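Local coordinates for glyoxalase-related enzyme (PDB 3BQX), which is of unknown function but belongs to the vicinal oxygen chelate superfamily, whose glyoxalase-like members are typically metal-dependent enzymes built from paired beta-alpha-beta-beta-beta modules, at residues V8-I13 against A49-Q54; M71-N76 against H119-A124; R78-V83 against I123-V128. All blocks are in the same frame, centred on the assembly; numbering follows the deposited sequence.

Interaction 1: residues V8-I13 against A49-Q54; sequences VITLGI and ATWLVQ
Ile-13 meets Trp-51 because its CG1 lies between the backbone N and the carbonyl carbon (chi1 62°), which puts CG1 3.5 Å from Trp-51 O. From there an extended chi2 of 165° carries CD1 to Thr-50 CB, 3.8 Å away, and the two side chains cross obliquely. On the face shared by Thr-10, Ala-49 and Trp-51, Thr-10 holds CG2 anti to its backbone N (chi1 -63° for OG1), so that this methyl sits at the edge of the Trp-51 ring, near its plane, and 4.0 Å from Trp-51 CB. OG1 lies against Ala-49 CB, which is also met by Val-8 CG1. The strands themselves run parallel, and five N-H groups alternate between them, from Ala-49 N to Ile-9 O (2.8 Å) through to Val-53 N to Ile-13 O (2.9 Å). That last bond comes just past Leu-52, the N-cap residue, so sheet pairing carries over into the first turn of a helix. Packing is tight here: Val-53 CG2 lies 3.1 Å from Ile-13 O and 3.6 Å from Gly-12 C. In the four-stranded sheet, strand 38-42 pairs with the far side of strand 47-52. Helix 16-26 lies on the Leu-11 and Thr-50 face through Tyr-23 and Ser-19, while residues 8-11 pair antiparallel with a strand of the second subunit.

Interaction 2: residues M71-N76 against H119-A124; sequences MALAHN and HIWEIA
Trp-121 lies against Leu-73 along most of its length. Its CB starts 3.9 Å from Leu-73 O, and CG, anti to the carbonyl carbon (chi1 -80°), stays near the same oxygen. Further out, CE3 comes to 3.4 Å from Leu-73 O. The six-membered ring then slides under the leucine: Leu-73 CB stands 3.8 Å from its centroid and only 11° off the ring normal, a CH-pi contact over the face. At the outer rim CZ2 and CH2 meet Leu-73 CD1, the former at 3.7 Å. Phe-27 meets the indole edge-to-face. On the other face of the two parallel strands, Ala-72 CB touches Ile-120 CG2, and the extended Glu-122 side chain sets OE1 3.5 Å from Ala-74 CB. Four backbone bonds join the strands, beginning at Leu-73 N to Ile-120 O (2.9 Å) and ending at Ala-124 N to His-75 O. Where the strands part, a water donates to Met-71 O (a selenomethionine) and accepts from Ile-120 N, 2.9 Å away. The chemistry is divided by face: one is mainly aromatic and aliphatic, and its polar groups, Trp-121 NE1 and His-75 NE2, bond to Tyr-23 OH and to Leu-3 O of the second subunit; on the reverse the Glu-122 side chain packs on Arg-110 and Tyr-112, probably the side that lines the cupped cavity in relatives.

Interaction 3: residues R78-V83 against I123-V128; sequences RAETEV and IAFNPV
Ala-79 and Glu-80 bend across the ring of Phe-125 on a backbone that leaves extended geometry at Glu-80. Residues 80-82 have helical torsions, and the bend is closed by Glu-82 N to Ala-79 O at 2.9 Å. The facing segment is still a strand as far as Phe-125, then breaks into a loop where Asn-126 OD1 accepts a bond from Val-128 N, an Asx turn. No hydrogen bond joins the two segments, and the contact rests on packing. Phe-125 carries most of it, its chi1 of 169° directing CG to the loop, anti to the backbone N. The ring is held between the Glu-80 backbone N, 3.4 Å above its plane and over its centre, and the proline ring of Pro-127, whose CD covers the opposite face, displaced toward the rim. The arrangement is that of a beta-alpha connection in the glyoxalase fold: the loop leaving strand 71-76 crosses the end of the neighbouring strand 120-125 before entering helix 83-92. Glu-80 then runs past the ring at about a right angle, its CB 3.6 Å from Phe-125 CD2 and its carboxylate plane tilted 40° to the ring. Val-83, at the start of the helix, spreads its methyls over the strand. CG2 touches Phe-125 CB at 3.8 Å, while CG1 rests 3.7 Å from Ile-123 O, and the Val-83 and Ile-123 side chains slide past each other in opposite directions. Leu-109 of the adjoining strand packs against both Glu-80 and Val-83. Farther out, the Arg-78 guanidinium bonds the carbonyl oxygens of Ile-131 and Gly-132.

In the fold
Interactions 1 and 2 illustrate one rule twice: each joins in parallel the strands first and last in chain order, which are neighbours in a four-stranded 1-4-3-2 sheet, the paired-module pattern of the superfamily. Their centres lie 16 Å apart, and they touch where His-119 NE2 makes a probable hydrogen bond to Gly-12 O at 2.9 Å; Leu-11 CD2 also packs on Met-71 CE. Both outer strands, 8-13 and 71-76, extend their sheets into the second subunit. Interaction 3 continues interaction 2 along strand 120-125, sharing Ile-123 and Ala-124, with centres 12 Å apart. It lies 27 Å, centre to centre, from interaction 1, on the opposite side of the chain's centre.

Interaction 1: residues V8-I13 against A49-Q54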
ATOM      1  N   VAL A   8      -4.837  -2.156  -6.111  1.00 10.61           N
ATOM      2  CA  VAL A   8      -4.307  -3.295  -5.371  1.00  9.19           C
ATOM      3  C   VAL A   8      -3.002  -2.950  -4.687  1.00  9.89           C
ATOM      4  O   VAL A   8      -2.173  -2.246  -5.262  1.00  9.78           O
ATOM      5  CB  VAL A   8      -3.980  -4.488  -6.313  1.00  9.56           C
ATOM      6  CG1 VAL A   8      -3.579  -5.702  -5.501  1.00  9.13           C
ATOM      7  CG2 VAL A   8      -5.153  -4.799  -7.215  1.00 12.61           C
ATOM      8  N   ILE A   9      -2.841  -3.423  -3.454  1.00  8.84           N
ATOM      9  CA  ILE A   9      -1.587  -3.269  -2.721  1.00  7.82           C
ATOM     10  C   ILE A   9      -1.082  -4.704  -2.728  1.00  8.10           C
ATOM     11  O   ILE A   9      -1.736  -5.592  -2.184  1.00  8.53           O
ATOM     12  CB  ILE A   9      -1.760  -2.875  -1.235  1.00  8.39           C
ATOM     13  CG1 ILE A   9      -2.394  -1.495  -1.119  1.00 10.50           C
ATOM     14  CG2 ILE A   9      -0.395  -2.920  -0.526  1.00  8.56           C
ATOM     15  CD1 ILE A   9      -2.666  -1.077   0.320  1.00 11.27           C
ATOM     16  N   THR A  10       0.051  -4.952  -3.365  1.00  7.16           N
ATOM     17  CA  THR A  10       0.578  -6.308  -3.405  1.00  8.27           C
ATOM     18  C   THR A  10       1.839  -6.409  -2.576  1.00  9.40           C
ATOM     19  O   THR A  10       2.792  -5.662  -2.785  1.00  9.70           O
ATOM     20  CB  THR A  10       0.909  -6.742  -4.841  1.00  9.43           C
ATOM     21  OG1 THR A  10      -0.292  -6.756  -5.618  1.00 10.39           O
ATOM     22  CG2 THR A  10       1.512  -8.140  -4.862  1.00 11.73           C
ATOM     23  N   LEU A  11       1.830  -7.330  -1.623  1.00  8.50           N
ATOM     24  CA  LEU A  11       2.990  -7.556  -0.771  1.00  9.67           C
ATOM     25  C   LEU A  11       3.620  -8.872  -1.170  1.00  9.79           C
ATOM     26  O   LEU A  11       2.918  -9.873  -1.306  1.00  9.96           O
ATOM     27  CB  LEU A  11       2.581  -7.633   0.699  1.00  9.01           C
ATOM     28  CG  LEU A  11       1.842  -6.406   1.236  1.00  8.89           C
ATOM     29  CD1 LEU A  11       1.422  -6.643   2.682  1.00 10.43           C
ATOM     30  CD2 LEU A  11       2.752  -5.181   1.122  1.00 11.64           C
ATOM     31  N   GLY A  12       4.938  -8.875  -1.358  1.00  9.66           N
ATOM     32  CA  GLY A  12       5.635 -10.103  -1.702  1.00 11.62           C
ATOM     33  C   GLY A  12       5.879 -10.874  -0.419  1.00 12.26           C
ATOM     34  O   GLY A  12       6.360 -10.308   0.563  1.00 13.18           O
ATOM     35  N   ILE A  13       5.550 -12.163  -0.418  1.00 12.94           N
ATOM     36  CA  ILE A  13       5.716 -12.997   0.769  1.00 13.97           C
ATOM     37  C   ILE A  13       6.465 -14.293   0.475  1.00 14.18           C
ATOM     38  O   ILE A  13       6.620 -14.681  -0.677  1.00 14.38           O
ATOM     39  CB  ILE A  13       4.342 -13.336   1.385  1.00 13.46           C
ATOM     40  CG1 ILE A  13       3.506 -14.130   0.378  1.00 12.37           C
ATOM     41  CG2 ILE A  13       3.619 -12.041   1.782  1.00 12.25           C
ATOM     42  CD1 ILE A  13       2.291 -14.813   0.989  1.00 14.35           C
ATOM     43  N   ALA A  49      -3.215  -7.893  -1.733  1.00  8.76           N
ATOM     44  CA  ALA A  49      -2.754  -9.179  -2.225  1.00  8.21           C
ATOM     45  C   ALA A  49      -1.434  -9.552  -1.585  1.00  8.98           C
ATOM     46  O   ALA A  49      -0.581  -8.691  -1.374  1.00  9.44           O
ATOM     47  CB  ALA A  49      -2.580  -9.128  -3.735  1.00  8.99           C
ATOM     48  N   THR A  50      -1.285 -10.831  -1.246  1.00  7.40           N
ATOM     49  CA  THR A  50      -0.029 -11.352  -0.701  1.00  8.66           C
ATOM     50  C   THR A  50       0.354 -12.440  -1.706  1.00  8.84           C
ATOM     51  O   THR A  50      -0.285 -13.488  -1.784  1.00 10.06           O
ATOM     52  CB  THR A  50      -0.201 -11.923   0.723  1.00  8.22           C
ATOM     53  OG1 THR A  50      -1.188 -12.963   0.723  1.00 10.74           O
ATOM     54  CG2 THR A  50      -0.632 -10.826   1.672  1.00  8.19           C
ATOM     55  N   TRP A  51       1.388 -12.150  -2.490  1.00  9.38           N
ATOM     56  CA  TRP A  51       1.860 -13.003  -3.576  1.00 10.05           C
ATOM     57  C   TRP A  51       3.263 -13.528  -3.292  1.00 11.54           C
ATOM     58  O   TRP A  51       4.113 -12.773  -2.831  1.00 11.29           O
ATOM     59  CB  TRP A  51       1.886 -12.132  -4.834  1.00 10.29           C
ATOM     60  CG  TRP A  51       1.840 -12.814  -6.146  1.00 11.61           C
ATOM     61  CD1 TRP A  51       1.617 -14.140  -6.390  1.00 12.35           C
ATOM     62  CD2 TRP A  51       1.920 -12.176  -7.426  1.00 12.40           C
ATOM     63  NE1 TRP A  51       1.544 -14.362  -7.748  1.00 12.40           N
ATOM     64  CE2 TRP A  51       1.726 -13.173  -8.404  1.00 12.74           C
ATOM     65  CE3 TRP A  51       2.132 -10.852  -7.838  1.00 12.48           C
ATOM     66  CZ2 TRP A  51       1.737 -12.892  -9.773  1.00 12.36           C
ATOM     67  CZ3 TRP A  51       2.140 -10.573  -9.202  1.00 11.87           C
ATOM     68  CH2 TRP A  51       1.942 -11.590 -10.151  1.00 13.93           C
ATOM     69  N   LEU A  52       3.513 -14.810  -3.564  1.00 12.10           N
ATOM     70  CA  LEU A  52       4.854 -15.350  -3.348  1.00 13.28           C
ATOM     71  C   LEU A  52       5.829 -14.469  -4.125  1.00 13.86           C
ATOM     72  O   LEU A  52       5.597 -14.165  -5.293  1.00 13.59           O
ATOM     73  CB  LEU A  52       4.948 -16.794  -3.849  1.00 14.05           C
ATOM     74  CG  LEU A  52       4.180 -17.821  -3.015  1.00 14.73           C
ATOM     75  CD1 LEU A  52       4.310 -19.196  -3.651  1.00 16.64           C
ATOM     76  CD2 LEU A  52       4.723 -17.833  -1.593  1.00 16.23           C
ATOM     77  N   VAL A  53       6.917 -14.069  -3.473  1.00 14.45           N
ATOM     78  CA  VAL A  53       7.908 -13.187  -4.086  1.00 16.01           C
ATOM     79  C   VAL A  53       8.412 -13.622  -5.458  1.00 16.92           C
ATOM     80  O   VAL A  53       8.561 -12.791  -6.351  1.00 16.35           O
ATOM     81  CB  VAL A  53       9.128 -12.991  -3.165  1.00 17.99           C
ATOM     82  CG1 VAL A  53      10.031 -11.899  -3.725  1.00 20.13           C
ATOM     83  CG2 VAL A  53       8.674 -12.636  -1.769  1.00 20.40           C
ATOM     84  N   GLN A  54       8.678 -14.914  -5.639  1.00 17.76           N
ATOM     85  CA  GLN A  54       9.173 -15.394  -6.928  1.00 19.12           C
ATOM     86  C   GLN A  54       8.220 -15.003  -8.052  1.00 18.38           C
ATOM     87  O   GLN A  54       8.647 -14.585  -9.127  1.00 18.31           O
ATOM     88  CB  GLN A  54       9.327 -16.922  -6.942  1.00 20.94           C
ATOM     89  CG  GLN A  54       9.954 -17.552  -5.713  1.00 24.30           C
ATOM     90  CD  GLN A  54       8.918 -17.941  -4.672  1.00 25.17           C
ATOM     91  OE1 GLN A  54       8.479 -17.113  -3.878  1.00 22.43           O
ATOM     92  NE2 GLN A  54       8.511 -19.210  -4.685  1.00 25.58           N
TER

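Interaction 2: residues M71-N76 against H119-A124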
HETATM    1  N   MSE A  71       8.437   1.512   3.627  1.00 17.29           N
HETATM    2  CA  MSE A  71       6.996   1.727   3.607  1.00 18.22           C
HETATM    3  C   MSE A  71       6.323   1.173   4.849  1.00 15.86           C
HETATM    4  O   MSE A  71       6.875   0.321   5.544  1.00 15.95           O
HETATM    5  CB  MSE A  71       6.365   1.062   2.381  1.00 22.95           C
HETATM    6  CG  MSE A  71       4.849   1.199   2.376  1.00 25.23           C
HETATM    7 SE   MSE A  71       3.916   0.093   1.138  1.00 40.99          SE
HETATM    8  CE  MSE A  71       4.387  -1.584   1.909  1.00  4.56           C
ATOM      9  N   ALA A  72       5.119   1.665   5.123  1.00 12.32           N
ATOM     10  CA  ALA A  72       4.337   1.204   6.256  1.00 11.80           C
ATOM     11  C   ALA A  72       2.865   1.345   5.912  1.00 11.39           C
ATOM     12  O   ALA A  72       2.459   2.333   5.301  1.00 12.27           O
ATOM     13  CB  ALA A  72       4.659   2.026   7.493  1.00 12.64           C
ATOM     14  N   LEU A  73       2.073   0.345   6.282  1.00  9.02           N
ATOM     15  CA  LEU A  73       0.630   0.380   6.053  1.00  8.92           C
ATOM     16  C   LEU A  73      -0.026   0.618   7.404  1.00  9.99           C
ATOM     17  O   LEU A  73       0.304  -0.047   8.378  1.00 11.70           O
ATOM     18  CB  LEU A  73       0.134  -0.950   5.485  1.00  9.56           C
ATOM     19  CG  LEU A  73       0.774  -1.358   4.160  1.00  7.80           C
ATOM     20  CD1 LEU A  73       0.230  -2.701   3.733  1.00  9.10           C
ATOM     21  CD2 LEU A  73       0.492  -0.301   3.100  1.00 12.56           C
ATOM     22  N   ALA A  74      -0.967   1.549   7.476  1.00 10.07           N
ATOM     23  CA  ALA A  74      -1.623   1.832   8.741  1.00 11.21           C
ATOM     24  C   ALA A  74      -3.055   1.329   8.760  1.00 11.38           C
ATOM     25  O   ALA A  74      -3.747   1.359   7.739  1.00 11.27           O
ATOM     26  CB  ALA A  74      -1.599   3.335   9.014  1.00 10.85           C
ATOM     27  N   HIS A  75      -3.474   0.838   9.924  1.00 11.12           N
ATOM     28  CA  HIS A  75      -4.838   0.380  10.155  1.00 11.26           C
ATOM     29  C   HIS A  75      -5.303   1.262  11.307  1.00 11.05           C
ATOM     30  O   HIS A  75      -4.701   1.244  12.380  1.00 13.07           O
ATOM     31  CB  HIS A  75      -4.881  -1.093  10.580  1.00 11.30           C
ATOM     32  CG  HIS A  75      -6.259  -1.580  10.913  1.00 13.11           C
ATOM     33  ND1 HIS A  75      -6.759  -1.610  12.198  1.00 14.80           N
ATOM     34  CD2 HIS A  75      -7.264  -2.005  10.112  1.00 12.80           C
ATOM     35  CE1 HIS A  75      -8.011  -2.033  12.174  1.00 15.48           C
ATOM     36  NE2 HIS A  75      -8.341  -2.278  10.918  1.00 18.21           N
ATOM     37  N   ASN A  76      -6.346   2.052  11.075  1.00 10.32           N
ATOM     38  CA  ASN A  76      -6.874   2.954  12.097  1.00 10.92           C
ATOM     39  C   ASN A  76      -8.088   2.375  12.816  1.00 13.15           C
ATOM     40  O   ASN A  76      -9.026   1.889  12.187  1.00 13.99           O
ATOM     41  CB  ASN A  76      -7.231   4.300  11.460  1.00 10.36           C
ATOM     42  CG  ASN A  76      -6.007   5.138  11.138  1.00  8.87           C
ATOM     43  OD1 ASN A  76      -4.887   4.623  11.065  1.00 10.67           O
ATOM     44  ND2 ASN A  76      -6.216   6.436  10.935  1.00 11.74           N
ATOM     45  N   HIS A 119       6.826  -6.776   6.455  1.00 12.07           N
ATOM     46  CA  HIS A 119       6.058  -5.598   6.050  1.00 11.52           C
ATOM     47  C   HIS A 119       5.502  -4.917   7.289  1.00 11.03           C
ATOM     48  O   HIS A 119       4.790  -5.523   8.083  1.00 11.57           O
ATOM     49  CB  HIS A 119       4.938  -5.998   5.099  1.00 12.20           C
ATOM     50  CG  HIS A 119       5.431  -6.648   3.848  1.00 12.78           C
ATOM     51  ND1 HIS A 119       6.246  -5.998   2.945  1.00 13.84           N
ATOM     52  CD2 HIS A 119       5.255  -7.900   3.366  1.00 11.71           C
ATOM     53  CE1 HIS A 119       6.552  -6.824   1.960  1.00 13.14           C
ATOM     54  NE2 HIS A 119       5.962  -7.984   2.192  1.00 12.04           N
ATOM     55  N   ILE A 120       5.826  -3.638   7.433  1.00 11.38           N
ATOM     56  CA  ILE A 120       5.425  -2.853   8.587  1.00 11.40           C
ATOM     57  C   ILE A 120       3.985  -2.363   8.631  1.00 11.30           C
ATOM     58  O   ILE A 120       3.483  -1.753   7.679  1.00 10.91           O
ATOM     59  CB  ILE A 120       6.345  -1.621   8.735  1.00 10.34           C
ATOM     60  CG1 ILE A 120       7.801  -2.082   8.866  1.00 12.26           C
ATOM     61  CG2 ILE A 120       5.922  -0.794   9.933  1.00 10.61           C
ATOM     62  CD1 ILE A 120       8.807  -0.943   8.846  1.00 13.37           C
ATOM     63  N   TRP A 121       3.325  -2.631   9.752  1.00 11.04           N
ATOM     64  CA  TRP A 121       1.963  -2.182   9.962  1.00 10.75           C
ATOM     65  C   TRP A 121       1.906  -1.236  11.142  1.00 12.13           C
ATOM     66  O   TRP A 121       2.493  -1.503  12.196  1.00 11.94           O
ATOM     67  CB  TRP A 121       1.022  -3.353  10.260  1.00 11.48           C
ATOM     68  CG  TRP A 121       0.580  -4.095   9.060  1.00  9.29           C
ATOM     69  CD1 TRP A 121       1.200  -5.159   8.480  1.00  9.49           C
ATOM     70  CD2 TRP A 121      -0.563  -3.800   8.249  1.00  9.60           C
ATOM     71  NE1 TRP A 121       0.516  -5.551   7.349  1.00  9.68           N
ATOM     72  CE2 TRP A 121      -0.571  -4.733   7.190  1.00  8.95           C
ATOM     73  CE3 TRP A 121      -1.582  -2.839   8.318  1.00  9.16           C
ATOM     74  CZ2 TRP A 121      -1.558  -4.733   6.200  1.00  8.38           C
ATOM     75  CZ3 TRP A 121      -2.568  -2.842   7.324  1.00  8.55           C
ATOM     76  CH2 TRP A 121      -2.544  -3.783   6.287  1.00 10.30           C
ATOM     77  N   GLU A 122       1.220  -0.116  10.968  1.00 11.56           N
ATOM     78  CA  GLU A 122       1.027   0.818  12.059  1.00 10.28           C
ATOM     79  C   GLU A 122      -0.403   0.594  12.531  1.00 12.29           C
ATOM     80  O   GLU A 122      -1.319   0.536  11.713  1.00 11.86           O
ATOM     81  CB  GLU A 122       1.166   2.271  11.599  1.00 11.98           C
ATOM     82  CG  GLU A 122       0.745   3.271  12.684  1.00 13.94           C
ATOM     83  CD  GLU A 122       0.843   4.708  12.232  1.00 15.09           C
ATOM     84  OE1 GLU A 122       0.835   4.944  11.007  1.00 17.19           O
ATOM     85  OE2 GLU A 122       0.908   5.606  13.104  1.00 15.16           O
ATOM     86  N   ILE A 123      -0.591   0.417  13.835  1.00 11.76           N
ATOM     87  CA  ILE A 123      -1.929   0.269  14.386  1.00 12.68           C
ATOM     88  C   ILE A 123      -2.104   1.595  15.098  1.00 12.92           C
ATOM     89  O   ILE A 123      -1.368   1.910  16.032  1.00 13.81           O
ATOM     90  CB  ILE A 123      -2.031  -0.902  15.379  1.00 12.89           C
ATOM     91  CG1 ILE A 123      -1.603  -2.203  14.690  1.00 13.35           C
ATOM     92  CG2 ILE A 123      -3.454  -1.013  15.897  1.00 13.26           C
ATOM     93  CD1 ILE A 123      -2.362  -2.519  13.410  1.00 15.83           C
ATOM     94  N   ALA A 124      -3.075   2.379  14.654  1.00 12.37           N
ATOM     95  CA  ALA A 124      -3.248   3.703  15.217  1.00 12.69           C
ATOM     96  C   ALA A 124      -4.658   4.152  15.514  1.00 13.33           C
ATOM     97  O   ALA A 124      -5.622   3.708  14.892  1.00 14.15           O
ATOM     98  CB  ALA A 124      -2.599   4.726  14.279  1.00 16.29           C
TER
HETATM   99  O   HOH W   1       7.541  -2.305   5.475  1.00 12.70           O

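Interaction 3: residues R78-V83 against I123-V128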
ATOM      1  N   ARG A  78     -11.273   2.590  15.922  1.00 16.80           N
ATOM      2  CA  ARG A  78     -12.286   3.542  16.373  1.00 18.38           C
ATOM      3  C   ARG A  78     -12.196   4.020  17.825  1.00 18.60           C
ATOM      4  O   ARG A  78     -12.972   4.882  18.237  1.00 20.69           O
ATOM      5  CB  ARG A  78     -13.683   2.972  16.102  1.00 19.17           C
ATOM      6  CG  ARG A  78     -13.985   2.766  14.621  1.00 19.41           C
ATOM      7  CD  ARG A  78     -15.421   2.310  14.408  1.00 19.15           C
ATOM      8  NE  ARG A  78     -15.715   2.013  13.007  1.00 19.40           N
ATOM      9  CZ  ARG A  78     -15.858   2.931  12.055  1.00 21.28           C
ATOM     10  NH1 ARG A  78     -15.736   4.221  12.342  1.00 20.35           N
ATOM     11  NH2 ARG A  78     -16.126   2.555  10.812  1.00 23.02           N
ATOM     12  N   ALA A  79     -11.256   3.484  18.595  1.00 18.18           N
ATOM     13  CA  ALA A  79     -11.090   3.897  19.987  1.00 18.28           C
ATOM     14  C   ALA A  79      -9.672   3.599  20.458  1.00 19.17           C
ATOM     15  O   ALA A  79      -9.078   2.602  20.055  1.00 18.54           O
ATOM     16  CB  ALA A  79     -12.110   3.184  20.875  1.00 16.92           C
ATOM     17  N   GLU A  80      -9.135   4.456  21.323  1.00 21.16           N
ATOM     18  CA  GLU A  80      -7.774   4.276  21.819  1.00 22.98           C
ATOM     19  C   GLU A  80      -7.565   2.928  22.488  1.00 23.25           C
ATOM     20  O   GLU A  80      -6.470   2.373  22.438  1.00 23.75           O
ATOM     21  CB  GLU A  80      -7.407   5.387  22.805  1.00 25.27           C
ATOM     22  CG  GLU A  80      -5.916   5.559  23.004  1.00 27.59           C
ATOM     23  CD  GLU A  80      -5.571   6.745  23.882  1.00 29.03           C
ATOM     24  OE1 GLU A  80      -6.099   7.850  23.628  1.00 29.17           O
ATOM     25  OE2 GLU A  80      -4.766   6.573  24.820  1.00 30.19           O
ATOM     26  N   THR A  81      -8.618   2.403  23.107  1.00 23.99           N
ATOM     27  CA  THR A  81      -8.542   1.119  23.796  1.00 23.98           C
ATOM     28  C   THR A  81      -8.398  -0.075  22.864  1.00 23.46           C
ATOM     29  O   THR A  81      -8.218  -1.200  23.324  1.00 24.86           O
ATOM     30  CB  THR A  81      -9.791   0.871  24.661  1.00 24.73           C
ATOM     31  OG1 THR A  81     -10.962   0.917  23.835  1.00 26.20           O
ATOM     32  CG2 THR A  81      -9.897   1.912  25.755  1.00 26.29           C
ATOM     33  N   GLU A  82      -8.480   0.162  21.559  1.00 21.97           N
ATOM     34  CA  GLU A  82      -8.372  -0.925  20.595  1.00 20.31           C
ATOM     35  C   GLU A  82      -6.965  -1.155  20.076  1.00 18.27           C
ATOM     36  O   GLU A  82      -6.652  -2.235  19.574  1.00 18.15           O
ATOM     37  CB  GLU A  82      -9.295  -0.672  19.403  1.00 20.44           C
ATOM     38  CG  GLU A  82     -10.740  -0.600  19.796  1.00 23.55           C
ATOM     39  CD  GLU A  82     -11.112  -1.736  20.717  1.00 25.45           C
ATOM     40  OE1 GLU A  82     -11.243  -2.882  20.237  1.00 24.38           O
ATOM     41  OE2 GLU A  82     -11.250  -1.479  21.930  1.00 25.89           O
ATOM     42  N   VAL A  83      -6.115  -0.144  20.196  1.00 18.64           N
ATOM     43  CA  VAL A  83      -4.756  -0.254  19.697  1.00 17.19           C
ATOM     44  C   VAL A  83      -3.958  -1.389  20.325  1.00 18.45           C
ATOM     45  O   VAL A  83      -3.503  -2.292  19.628  1.00 17.18           O
ATOM     46  CB  VAL A  83      -3.986   1.065  19.887  1.00 16.51           C
ATOM     47  CG1 VAL A  83      -2.567   0.920  19.351  1.00 17.10           C
ATOM     48  CG2 VAL A  83      -4.710   2.196  19.163  1.00 17.32           C
ATOM     49  N   ILE A 123      -0.591   0.417  13.835  1.00 11.76           N
ATOM     50  CA  ILE A 123      -1.929   0.269  14.386  1.00 12.68           C
ATOM     51  C   ILE A 123      -2.104   1.595  15.098  1.00 12.92           C
ATOM     52  O   ILE A 123      -1.368   1.910  16.032  1.00 13.81           O
ATOM     53  CB  ILE A 123      -2.031  -0.902  15.379  1.00 12.89           C
ATOM     54  CG1 ILE A 123      -1.603  -2.203  14.690  1.00 13.35           C
ATOM     55  CG2 ILE A 123      -3.454  -1.013  15.897  1.00 13.26           C
ATOM     56  CD1 ILE A 123      -2.362  -2.519  13.410  1.00 15.83           C
ATOM     57  N   ALA A 124      -3.075   2.379  14.654  1.00 12.37           N
ATOM     58  CA  ALA A 124      -3.248   3.703  15.217  1.00 12.69           C
ATOM     59  C   ALA A 124      -4.658   4.152  15.514  1.00 13.33           C
ATOM     60  O   ALA A 124      -5.622   3.708  14.892  1.00 14.15           O
ATOM     61  CB  ALA A 124      -2.599   4.726  14.279  1.00 16.29           C
ATOM     62  N   PHE A 125      -4.749   5.050  16.489  1.00 14.63           N
ATOM     63  CA  PHE A 125      -6.001   5.681  16.860  1.00 14.77           C
ATOM     64  C   PHE A 125      -5.763   7.156  16.549  1.00 16.63           C
ATOM     65  O   PHE A 125      -4.943   7.802  17.198  1.00 18.60           O
ATOM     66  CB  PHE A 125      -6.305   5.515  18.351  1.00 15.43           C
ATOM     67  CG  PHE A 125      -7.444   6.376  18.827  1.00 16.21           C
ATOM     68  CD1 PHE A 125      -8.718   6.230  18.287  1.00 16.16           C
ATOM     69  CD2 PHE A 125      -7.234   7.359  19.790  1.00 16.69           C
ATOM     70  CE1 PHE A 125      -9.768   7.054  18.695  1.00 17.06           C
ATOM     71  CE2 PHE A 125      -8.276   8.187  20.205  1.00 18.64           C
ATOM     72  CZ  PHE A 125      -9.544   8.035  19.658  1.00 18.26           C
ATOM     73  N   ASN A 126      -6.436   7.667  15.524  1.00 17.23           N
ATOM     74  CA  ASN A 126      -6.310   9.067  15.132  1.00 19.24           C
ATOM     75  C   ASN A 126      -7.731   9.589  14.955  1.00 19.09           C
ATOM     76  O   ASN A 126      -8.310   9.499  13.873  1.00 19.38           O
ATOM     77  CB  ASN A 126      -5.547   9.199  13.813  1.00 21.19           C
ATOM     78  CG  ASN A 126      -5.201  10.637  13.489  1.00 23.53           C
ATOM     79  OD1 ASN A 126      -5.971  11.552  13.785  1.00 24.56           O
ATOM     80  ND2 ASN A 126      -4.045  10.846  12.870  1.00 26.11           N
ATOM     81  N   PRO A 127      -8.306  10.159  16.024  1.00 19.31           N
ATOM     82  CA  PRO A 127      -9.669  10.697  16.014  1.00 20.28           C
ATOM     83  C   PRO A 127      -9.947  11.853  15.054  1.00 19.74           C
ATOM     84  O   PRO A 127     -11.104  12.160  14.771  1.00 22.07           O
ATOM     85  CB  PRO A 127      -9.881  11.097  17.470  1.00 20.31           C
ATOM     86  CG  PRO A 127      -8.523  11.558  17.873  1.00 20.77           C
ATOM     87  CD  PRO A 127      -7.635  10.469  17.299  1.00 20.04           C
ATOM     88  N   VAL A 128      -8.895  12.492  14.554  1.00 17.90           N
ATOM     89  CA  VAL A 128      -9.067  13.615  13.646  1.00 18.80           C
ATOM     90  C   VAL A 128      -9.520  13.197  12.247  1.00 16.83           C
ATOM     91  O   VAL A 128     -10.226  13.947  11.573  1.00 17.50           O
ATOM     92  CB  VAL A 128      -7.763  14.437  13.539  1.00 19.22           C
ATOM     93  CG1 VAL A 128      -7.974  15.639  12.636  1.00 20.07           C
ATOM     94  CG2 VAL A 128      -7.325  14.891  14.928  1.00 20.28           C
TER